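Local coordinates for glycosyl hydrolases family 31 family protein (Aspergillus niger, PDB 6DRU) that hydrolyses xyloglucan oligosaccharides, releasing alpha-xylose from their non-reducing terminal glucose as a family 31 alpha-xylosidase, at residues G70-R84 and T91-N103. Sequence-based numbering, arbitrary orientation.
Sequences GTEPRTLRNGNIILR and TTAGYRLSFYRVN. With MAN (alpha-D-mannopyranose), chain I; NAG (2-acetamido-2-deoxy-beta-D-glucopyranose), chain L.
I82 and Y100 form a hydrogen-bonded antiparallel pair, I82 N reaching Y100 O at 2.8 Å and Y100 N reaching I82 O at 2.9 Å, with strands 81-84 and 98-102 running at 150° to each other. V102 N to N80 O and R84 N to S98 O extend the pairing at either end, where S98 OG, between the backbone N and the carbonyl carbon (chi1 61°), donates to R84 O at 2.6 Å, along a lone pair of that carbonyl.

On the face carrying I82 and Y100, the R84 guanidinium stands edge-on over one face of the Y100 ring, a cation-pi contact with CZ 4.9 Å from the centroid. NH1 is lowest and toward the rim, so the planes are 74° apart; it also forms a salt bridge with E108 of strand 108-113. A mannose of an attached glycan borders the pair, its O4 over one face of the guanidinium and its C6 3.5 Å from Y100 OH. Farther along, V102 CG2 packs against I82 CD1 and sits over the centre of the R77 guanidinium, whose extended chain lets NE bond G79 O in its plane.

On the other face I81 CD1 and L83 CD1 approach the F99 ring, L83 CD1 also meets L97 CD2 at 4.1 Å, and F29 of strand 28-35 adjoins this cluster. At the far end G94 N bonds G70 O. Strands 74-78 and 81-84, joined by a type II' turn, form a beta hairpin; 98-102 adds a third strand and 108-113 a fourth, giving an antiparallel meander packed face to face on the neighbouring sheet as in a beta sandwich.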
ATOM      1  N   GLY A  70      28.543 -14.315  10.199  1.00 61.15           N
ATOM      2  CA  GLY A  70      29.151 -14.034   8.911  1.00 56.85           C
ATOM      3  C   GLY A  70      30.337 -13.101   8.961  1.00 63.57           C
ATOM      4  O   GLY A  70      30.603 -12.397   7.981  1.00 65.27           O
ATOM      5  N   THR A  71      31.061 -13.071  10.081  1.00 67.80           N
ATOM      6  CA  THR A  71      32.237 -12.215  10.188  1.00 68.43           C
ATOM      7  C   THR A  71      33.440 -12.810   9.466  1.00 69.19           C
ATOM      8  O   THR A  71      34.313 -12.063   9.008  1.00 68.40           O
ATOM      9  CB  THR A  71      32.581 -11.961  11.657  1.00 60.23           C
ATOM     10  OG1 THR A  71      32.819 -13.209  12.319  1.00 80.47           O
ATOM     11  CG2 THR A  71      31.440 -11.234  12.349  1.00 71.65           C
ATOM     12  N   GLU A  72      33.501 -14.133   9.357  1.00 72.12           N
ATOM     13  CA  GLU A  72      34.622 -14.847   8.769  1.00 66.89           C
ATOM     14  C   GLU A  72      34.130 -15.796   7.688  1.00 58.96           C
ATOM     15  O   GLU A  72      33.000 -16.290   7.754  1.00 67.93           O
ATOM     16  CB  GLU A  72      35.389 -15.642   9.837  1.00 74.25           C
ATOM     17  CG  GLU A  72      36.043 -14.784  10.907  1.00 87.54           C
ATOM     18  CD  GLU A  72      37.183 -13.944  10.362  1.00106.60           C
ATOM     19  OE1 GLU A  72      38.188 -14.531   9.908  1.00120.42           O
ATOM     20  OE2 GLU A  72      37.075 -12.700  10.386  1.00111.12           O
ATOM     21  N   PRO A  73      34.949 -16.052   6.669  1.00 59.98           N
ATOM     22  CA  PRO A  73      34.528 -16.957   5.593  1.00 58.52           C
ATOM     23  C   PRO A  73      34.501 -18.409   6.045  1.00 57.95           C
ATOM     24  O   PRO A  73      35.274 -18.833   6.907  1.00 56.16           O
ATOM     25  CB  PRO A  73      35.588 -16.734   4.508  1.00 50.27           C
ATOM     26  CG  PRO A  73      36.779 -16.231   5.245  1.00 32.56           C
ATOM     27  CD  PRO A  73      36.245 -15.415   6.382  1.00 57.80           C
ATOM     28  N   ARG A  74      33.590 -19.177   5.442  1.00 61.82           N
ATOM     29  CA  ARG A  74      33.453 -20.599   5.726  1.00 54.06           C
ATOM     30  C   ARG A  74      33.269 -21.356   4.418  1.00 56.53           C
ATOM     31  O   ARG A  74      33.047 -20.768   3.356  1.00 51.22           O
ATOM     32  CB  ARG A  74      32.276 -20.887   6.669  1.00 46.59           C
ATOM     33  CG  ARG A  74      32.181 -19.953   7.858  1.00 54.70           C
ATOM     34  CD  ARG A  74      31.111 -20.401   8.833  1.00 71.72           C
ATOM     35  NE  ARG A  74      31.467 -20.057  10.205  1.00 85.87           N
ATOM     36  CZ  ARG A  74      31.985 -20.911  11.080  1.00 79.57           C
ATOM     37  NH1 ARG A  74      32.210 -22.169  10.727  1.00 75.01           N
ATOM     38  NH2 ARG A  74      32.277 -20.507  12.309  1.00 86.41           N
ATOM     39  N   THR A  75      33.361 -22.682   4.505  1.00 64.50           N
ATOM     40  CA  THR A  75      33.256 -23.548   3.340  1.00 67.43           C
ATOM     41  C   THR A  75      32.504 -24.816   3.719  1.00 66.06           C
ATOM     42  O   THR A  75      32.733 -25.387   4.789  1.00 69.42           O
ATOM     43  CB  THR A  75      34.643 -23.901   2.775  1.00 68.04           C
ATOM     44  OG1 THR A  75      35.341 -22.699   2.424  1.00 68.16           O
ATOM     45  CG2 THR A  75      34.518 -24.782   1.540  1.00 59.46           C
ATOM     46  N   LEU A  76      31.608 -25.250   2.835  1.00 65.43           N
ATOM     47  CA  LEU A  76      30.832 -26.464   3.032  1.00 69.67           C
ATOM     48  C   LEU A  76      30.734 -27.190   1.699  1.00 67.17           C
ATOM     49  O   LEU A  76      30.514 -26.563   0.659  1.00 65.21           O
ATOM     50  CB  LEU A  76      29.430 -26.156   3.581  1.00 59.70           C
ATOM     51  CG  LEU A  76      28.831 -27.136   4.598  1.00 84.35           C
ATOM     52  CD1 LEU A  76      27.536 -26.575   5.167  1.00 67.85           C
ATOM     53  CD2 LEU A  76      28.592 -28.520   4.001  1.00 87.91           C
ATOM     54  N   ARG A  77      30.903 -28.508   1.734  1.00 61.06           N
ATOM     55  CA  ARG A  77      30.898 -29.320   0.527  1.00 61.88           C
ATOM     56  C   ARG A  77      29.894 -30.453   0.664  1.00 62.68           C
ATOM     57  O   ARG A  77      29.823 -31.113   1.706  1.00 69.37           O
ATOM     58  CB  ARG A  77      32.286 -29.899   0.229  1.00 66.21           C
ATOM     59  CG  ARG A  77      32.303 -30.847  -0.960  1.00 63.91           C
ATOM     60  CD  ARG A  77      33.708 -31.268  -1.342  1.00 73.59           C
ATOM     61  NE  ARG A  77      33.694 -32.183  -2.480  1.00 69.47           N
ATOM     62  CZ  ARG A  77      34.782 -32.670  -3.064  1.00 62.87           C
ATOM     63  NH1 ARG A  77      35.984 -32.332  -2.618  1.00 76.32           N
ATOM     64  NH2 ARG A  77      34.667 -33.497  -4.093  1.00 66.66           N
ATOM     65  N   ASN A  78      29.121 -30.668  -0.398  1.00 53.28           N
ATOM     66  CA  ASN A  78      28.185 -31.784  -0.487  1.00 60.52           C
ATOM     67  C   ASN A  78      28.253 -32.318  -1.911  1.00 70.53           C
ATOM     68  O   ASN A  78      27.854 -31.627  -2.853  1.00 64.96           O
ATOM     69  CB  ASN A  78      26.763 -31.352  -0.131  1.00 54.78           C
ATOM     70  CG  ASN A  78      25.739 -32.433  -0.408  1.00 62.65           C
ATOM     71  OD1 ASN A  78      26.038 -33.625  -0.330  1.00 64.40           O
ATOM     72  ND2 ASN A  78      24.520 -32.023  -0.744  1.00 57.52           N
ATOM     73  N   GLY A  79      28.758 -33.536  -2.070  1.00 66.52           N
ATOM     74  CA  GLY A  79      28.909 -34.082  -3.409  1.00 63.84           C
ATOM     75  C   GLY A  79      29.996 -33.345  -4.163  1.00 59.79           C
ATOM     76  O   GLY A  79      31.118 -33.178  -3.670  1.00 66.88           O
ATOM     77  N   ASN A  80      29.670 -32.881  -5.368  1.00 56.87           N
ATOM     78  CA  ASN A  80      30.616 -32.148  -6.196  1.00 65.45           C
ATOM     79  C   ASN A  80      30.369 -30.645  -6.180  1.00 68.44           C
ATOM     80  O   ASN A  80      31.024 -29.914  -6.929  1.00 70.00           O
ATOM     81  CB  ASN A  80      30.595 -32.676  -7.637  1.00 72.82           C
ATOM     82  CG  ASN A  80      29.219 -32.589  -8.288  1.00 81.05           C
ATOM     83  OD1 ASN A  80      28.404 -31.733  -7.948  1.00 85.78           O
ATOM     84  ND2 ASN A  80      28.962 -33.481  -9.240  1.00 77.96           N
ATOM     85  N   ILE A  81      29.442 -30.168  -5.351  1.00 67.44           N
ATOM     86  CA  ILE A  81      29.167 -28.742  -5.217  1.00 69.39           C
ATOM     87  C   ILE A  81      29.769 -28.255  -3.906  1.00 59.23           C
ATOM     88  O   ILE A  81      29.749 -28.968  -2.893  1.00 55.34           O
ATOM     89  CB  ILE A  81      27.654 -28.444  -5.294  1.00 69.51           C
ATOM     90  CG1 ILE A  81      27.409 -26.946  -5.481  1.00 68.38           C
ATOM     91  CG2 ILE A  81      26.920 -28.931  -4.056  1.00 54.87           C
ATOM     92  CD1 ILE A  81      25.953 -26.591  -5.689  1.00 57.65           C
ATOM     93  N   ILE A  82      30.343 -27.056  -3.933  1.00 60.36           N
ATOM     94  CA  ILE A  82      30.971 -26.455  -2.764  1.00 58.16           C
ATOM     95  C   ILE A  82      30.399 -25.061  -2.565  1.00 63.62           C
ATOM     96  O   ILE A  82      30.234 -24.303  -3.526  1.00 62.70           O
ATOM     97  CB  ILE A  82      32.508 -26.394  -2.914  1.00 64.64           C
ATOM     98  CG1 ILE A  82      33.118 -27.794  -2.823  1.00 70.11           C
ATOM     99  CG2 ILE A  82      33.127 -25.478  -1.870  1.00 58.41           C
ATOM    100  CD1 ILE A  82      34.634 -27.792  -2.799  1.00 63.36           C
ATOM    101  N   LEU A  83      30.099 -24.727  -1.314  1.00 62.56           N
ATOM    102  CA  LEU A  83      29.668 -23.391  -0.936  1.00 49.43           C
ATOM    103  C   LEU A  83      30.814 -22.670  -0.243  1.00 52.48           C
ATOM    104  O   LEU A  83      31.498 -23.244   0.609  1.00 57.71           O
ATOM    105  CB  LEU A  83      28.450 -23.451  -0.011  1.00 62.53           C
ATOM    106  CG  LEU A  83      28.253 -22.287   0.964  1.00 56.90           C
ATOM    107  CD1 LEU A  83      27.780 -21.028   0.247  1.00 55.35           C
ATOM    108  CD2 LEU A  83      27.290 -22.678   2.074  1.00 57.72           C
ATOM    109  N   ARG A  84      31.027 -21.413  -0.621  1.00 50.68           N
ATOM    110  CA  ARG A  84      32.049 -20.571  -0.006  1.00 52.20           C
ATOM    111  C   ARG A  84      31.416 -19.239   0.370  1.00 63.28           C
ATOM    112  O   ARG A  84      31.060 -18.447  -0.509  1.00 63.50           O
ATOM    113  CB  ARG A  84      33.237 -20.365  -0.946  1.00 51.43           C
ATOM    114  CG  ARG A  84      34.154 -21.572  -1.065  1.00 61.29           C
ATOM    115  CD  ARG A  84      35.516 -21.182  -1.622  1.00 62.71           C
ATOM    116  NE  ARG A  84      36.444 -22.310  -1.634  1.00 69.77           N
ATOM    117  CZ  ARG A  84      36.698 -23.060  -2.701  1.00 79.22           C
ATOM    118  NH1 ARG A  84      36.096 -22.805  -3.854  1.00 76.15           N
ATOM    119  NH2 ARG A  84      37.557 -24.067  -2.615  1.00 81.04           N
ATOM    120  N   THR A  91      36.644  -6.990   1.322  1.00 95.24           N
ATOM    121  CA  THR A  91      36.521  -7.441   2.700  1.00 85.00           C
ATOM    122  C   THR A  91      36.617  -8.960   2.793  1.00 75.98           C
ATOM    123  O   THR A  91      36.318  -9.687   1.842  1.00 72.92           O
ATOM    124  CB  THR A  91      35.200  -6.963   3.300  1.00 82.88           C
ATOM    125  OG1 THR A  91      34.132  -7.222   2.381  1.00 95.46           O
ATOM    126  CG2 THR A  91      35.260  -5.473   3.586  1.00 69.23           C
ATOM    127  N   THR A  92      37.031  -9.434   3.965  1.00 69.27           N
ATOM    128  CA  THR A  92      37.075 -10.857   4.287  1.00 76.78           C
ATOM    129  C   THR A  92      35.992 -11.139   5.322  1.00 72.11           C
ATOM    130  O   THR A  92      36.162 -10.846   6.508  1.00 76.74           O
ATOM    131  CB  THR A  92      38.453 -11.254   4.807  1.00 71.63           C
ATOM    132  OG1 THR A  92      39.444 -10.922   3.827  1.00 85.01           O
ATOM    133  CG2 THR A  92      38.501 -12.748   5.089  1.00 68.86           C
ATOM    134  N   ALA A  93      34.880 -11.710   4.869  1.00 66.35           N
ATOM    135  CA  ALA A  93      33.750 -11.991   5.745  1.00 55.10           C
ATOM    136  C   ALA A  93      33.042 -13.243   5.235  1.00 57.87           C
ATOM    137  O   ALA A  93      33.591 -14.001   4.431  1.00 61.53           O
ATOM    138  CB  ALA A  93      32.821 -10.775   5.821  1.00 59.38           C
ATOM    139  N   GLY A  94      31.822 -13.469   5.718  1.00 62.89           N
ATOM    140  CA  GLY A  94      31.075 -14.649   5.332  1.00 52.55           C
ATOM    141  C   GLY A  94      29.571 -14.464   5.284  1.00 54.34           C
ATOM    142  O   GLY A  94      28.825 -15.304   5.797  1.00 56.49           O
ATOM    143  N   TYR A  95      29.110 -13.374   4.670  1.00 53.41           N
ATOM    144  CA  TYR A  95      27.686 -13.119   4.499  1.00 58.15           C
ATOM    145  C   TYR A  95      27.251 -13.119   3.040  1.00 61.71           C
ATOM    146  O   TYR A  95      26.077 -12.858   2.756  1.00 62.41           O
ATOM    147  CB  TYR A  95      27.300 -11.784   5.155  1.00 48.48           C
ATOM    148  CG  TYR A  95      28.168 -10.620   4.737  1.00 55.35           C
ATOM    149  CD1 TYR A  95      27.993 -10.004   3.503  1.00 50.87           C
ATOM    150  CD2 TYR A  95      29.159 -10.133   5.576  1.00 53.07           C
ATOM    151  CE1 TYR A  95      28.790  -8.944   3.116  1.00 57.67           C
ATOM    152  CE2 TYR A  95      29.954  -9.066   5.200  1.00 44.78           C
ATOM    153  CZ  TYR A  95      29.769  -8.477   3.969  1.00 53.67           C
ATOM    154  OH  TYR A  95      30.565  -7.419   3.592  1.00 60.72           O
ATOM    155  N   ARG A  96      28.161 -13.396   2.110  1.00 59.03           N
ATOM    156  CA  ARG A  96      27.844 -13.515   0.694  1.00 57.49           C
ATOM    157  C   ARG A  96      28.067 -14.953   0.249  1.00 55.90           C
ATOM    158  O   ARG A  96      29.011 -15.609   0.697  1.00 54.18           O
ATOM    159  CB  ARG A  96      28.699 -12.560  -0.143  1.00 45.49           C
ATOM    160  CG  ARG A  96      28.352 -11.097   0.055  1.00 50.91           C
ATOM    161  CD  ARG A  96      27.149 -10.694  -0.786  1.00 58.62           C
ATOM    162  NE  ARG A  96      26.601  -9.407  -0.368  1.00 64.62           N
ATOM    163  CZ  ARG A  96      25.564  -9.269   0.453  1.00 61.17           C
ATOM    164  NH1 ARG A  96      24.954 -10.341   0.939  1.00 62.27           N
ATOM    165  NH2 ARG A  96      25.133  -8.060   0.783  1.00 58.06           N
ATOM    166  N   LEU A  97      27.203 -15.441  -0.635  1.00 48.55           N
ATOM    167  CA  LEU A  97      27.225 -16.834  -1.055  1.00 49.95           C
ATOM    168  C   LEU A  97      27.860 -16.978  -2.434  1.00 60.62           C
ATOM    169  O   LEU A  97      27.677 -16.125  -3.307  1.00 61.65           O
ATOM    170  CB  LEU A  97      25.811 -17.420  -1.069  1.00 49.36           C
ATOM    171  CG  LEU A  97      24.976 -17.242   0.201  1.00 51.70           C
ATOM    172  CD1 LEU A  97      23.666 -18.007   0.093  1.00 48.96           C
ATOM    173  CD2 LEU A  97      25.757 -17.685   1.429  1.00 47.92           C
ATOM    174  N   SER A  98      28.604 -18.070  -2.618  1.00 57.83           N
ATOM    175  CA  SER A  98      29.191 -18.422  -3.903  1.00 53.36           C
ATOM    176  C   SER A  98      29.215 -19.939  -4.017  1.00 55.91           C
ATOM    177  O   SER A  98      29.460 -20.634  -3.026  1.00 64.34           O
ATOM    178  CB  SER A  98      30.605 -17.850  -4.057  1.00 55.20           C
ATOM    179  OG  SER A  98      31.478 -18.361  -3.068  1.00 70.16           O
ATOM    180  N   PHE A  99      28.963 -20.446  -5.221  1.00 54.21           N
ATOM    181  CA  PHE A  99      28.812 -21.876  -5.458  1.00 60.49           C
ATOM    182  C   PHE A  99      29.779 -22.341  -6.537  1.00 64.73           C
ATOM    183  O   PHE A  99      29.829 -21.762  -7.628  1.00 56.67           O
ATOM    184  CB  PHE A  99      27.372 -22.211  -5.856  1.00 57.72           C
ATOM    185  CG  PHE A  99      26.365 -21.907  -4.786  1.00 62.69           C
ATOM    186  CD1 PHE A  99      26.106 -22.825  -3.779  1.00 63.90           C
ATOM    187  CD2 PHE A  99      25.688 -20.700  -4.775  1.00 52.73           C
ATOM    188  CE1 PHE A  99      25.183 -22.548  -2.788  1.00 62.08           C
ATOM    189  CE2 PHE A  99      24.765 -20.415  -3.787  1.00 49.77           C
ATOM    190  CZ  PHE A  99      24.512 -21.342  -2.792  1.00 63.43           C
ATOM    191  N   TYR A 100      30.536 -23.392  -6.230  1.00 57.47           N
ATOM    192  CA  TYR A 100      31.484 -23.991  -7.156  1.00 64.39           C
ATOM    193  C   TYR A 100      31.138 -25.456  -7.387  1.00 68.55           C
ATOM    194  O   TYR A 100      30.480 -26.098  -6.563  1.00 64.79           O
ATOM    195  CB  TYR A 100      32.923 -23.887  -6.633  1.00 62.75           C
ATOM    196  CG  TYR A 100      33.416 -22.477  -6.404  1.00 68.42           C
ATOM    197  CD1 TYR A 100      33.094 -21.785  -5.243  1.00 57.44           C
ATOM    198  CD2 TYR A 100      34.218 -21.841  -7.345  1.00 65.02           C
ATOM    199  CE1 TYR A 100      33.548 -20.497  -5.029  1.00 63.27           C
ATOM    200  CE2 TYR A 100      34.679 -20.555  -7.140  1.00 72.14           C
ATOM    201  CZ  TYR A 100      34.341 -19.887  -5.980  1.00 69.47           C
ATOM    202  OH  TYR A 100      34.796 -18.605  -5.772  1.00 71.96           O
ATOM    203  N   ARG A 101      31.590 -25.980  -8.522  1.00 66.37           N
ATOM    204  CA  ARG A 101      31.534 -27.407  -8.808  1.00 53.90           C
ATOM    205  C   ARG A 101      32.945 -27.976  -8.860  1.00 65.81           C
ATOM    206  O   ARG A 101      33.842 -27.380  -9.463  1.00 56.62           O
ATOM    207  CB  ARG A 101      30.817 -27.693 -10.131  1.00 59.72           C
ATOM    208  CG  ARG A 101      31.179 -29.053 -10.721  1.00 64.86           C
ATOM    209  CD  ARG A 101      30.242 -29.480 -11.834  1.00 62.62           C
ATOM    210  NE  ARG A 101      30.076 -28.447 -12.852  1.00 62.26           N
ATOM    211  CZ  ARG A 101      31.019 -28.093 -13.717  1.00 60.88           C
ATOM    212  NH1 ARG A 101      32.204 -28.682 -13.683  1.00 61.55           N
ATOM    213  NH2 ARG A 101      30.779 -27.142 -14.611  1.00 65.65           N
ATOM    214  N   VAL A 102      33.133 -29.133  -8.234  1.00 66.58           N
ATOM    215  CA  VAL A 102      34.402 -29.848  -8.288  1.00 61.70           C
ATOM    216  C   VAL A 102      34.377 -30.727  -9.533  1.00 65.85           C
ATOM    217  O   VAL A 102      33.610 -31.690  -9.608  1.00 63.28           O
ATOM    218  CB  VAL A 102      34.637 -30.679  -7.022  1.00 52.73           C
ATOM    219  CG1 VAL A 102      35.822 -31.611  -7.214  1.00 57.19           C
ATOM    220  CG2 VAL A 102      34.857 -29.771  -5.830  1.00 56.73           C
ATOM    221  N   ASN A 103      35.211 -30.392 -10.513  1.00 71.55           N
ATOM    222  CA  ASN A 103      35.246 -31.137 -11.759  1.00 71.75           C
ATOM    223  C   ASN A 103      35.964 -32.472 -11.565  1.00 79.40           C
ATOM    224  O   ASN A 103      36.549 -32.753 -10.515  1.00 83.67           O
ATOM    225  CB  ASN A 103      35.930 -30.320 -12.854  1.00 60.31           C
ATOM    226  CG  ASN A 103      35.378 -28.913 -12.963  1.00 66.54           C
ATOM    227  OD1 ASN A 103      34.164 -28.710 -12.986  1.00 77.99           O
ATOM    228  ND2 ASN A 103      36.270 -27.931 -13.030  1.00 65.04           N
TER
HETATM  229  C1  MAN I   9      40.288 -18.044  -6.578  1.00 92.44           C
HETATM  230  C2  MAN I   9      41.484 -18.924  -6.296  1.00 82.54           C
HETATM  231  C3  MAN I   9      41.017 -20.325  -5.965  1.00 87.27           C
HETATM  232  C4  MAN I   9      39.909 -20.302  -4.933  1.00 97.27           C
HETATM  233  C5  MAN I   9      38.865 -19.262  -5.284  1.00 95.36           C
HETATM  234  C6  MAN I   9      37.843 -19.192  -4.171  1.00 83.64           C
HETATM  235  O2  MAN I   9      42.218 -18.405  -5.211  1.00 87.89           O
HETATM  236  O3  MAN I   9      42.104 -21.061  -5.453  1.00 86.80           O
HETATM  237  O4  MAN I   9      39.297 -21.570  -4.885  1.00 85.04           O
HETATM  238  O5  MAN I   9      39.469 -17.999  -5.436  1.00 95.39           O
HETATM  239  O6  MAN I   9      38.430 -18.573  -3.048  1.00 94.71           O
HETATM  240  C1  NAG L 827      34.074 -29.699   7.187  1.00119.64           C
HETATM  241  C2  NAG L 827      34.798 -29.014   8.327  1.00125.98           C
HETATM  242  C3  NAG L 827      35.125 -27.604   8.000  1.00130.23           C
HETATM  243  C4  NAG L 827      35.849 -27.522   6.674  1.00124.97           C
HETATM  244  C5  NAG L 827      35.061 -28.243   5.601  1.00114.35           C
HETATM  245  C6  NAG L 827      35.845 -28.237   4.307  1.00103.92           C
HETATM  246  C7  NAG L 827      34.153 -30.150  10.416  1.00104.98           C
HETATM  247  C8  NAG L 827      33.306 -30.206  11.667  1.00 98.75           C
HETATM  248  N2  NAG L 827      34.002 -29.072   9.505  1.00112.80           N
HETATM  249  O3  NAG L 827      35.892 -27.050   9.044  1.00128.74           O
HETATM  250  O4  NAG L 827      36.009 -26.171   6.305  1.00110.76           O
HETATM  251  O5  NAG L 827      34.827 -29.571   6.004  1.00118.33           O
HETATM  252  O6  NAG L 827      34.952 -28.250   3.216  1.00 86.84           O
HETATM  253  O7  NAG L 827      34.963 -31.028  10.192  1.00115.94           O
HETATM  254  O   HOH W   1      29.957 -17.534   7.024  1.00 57.04           O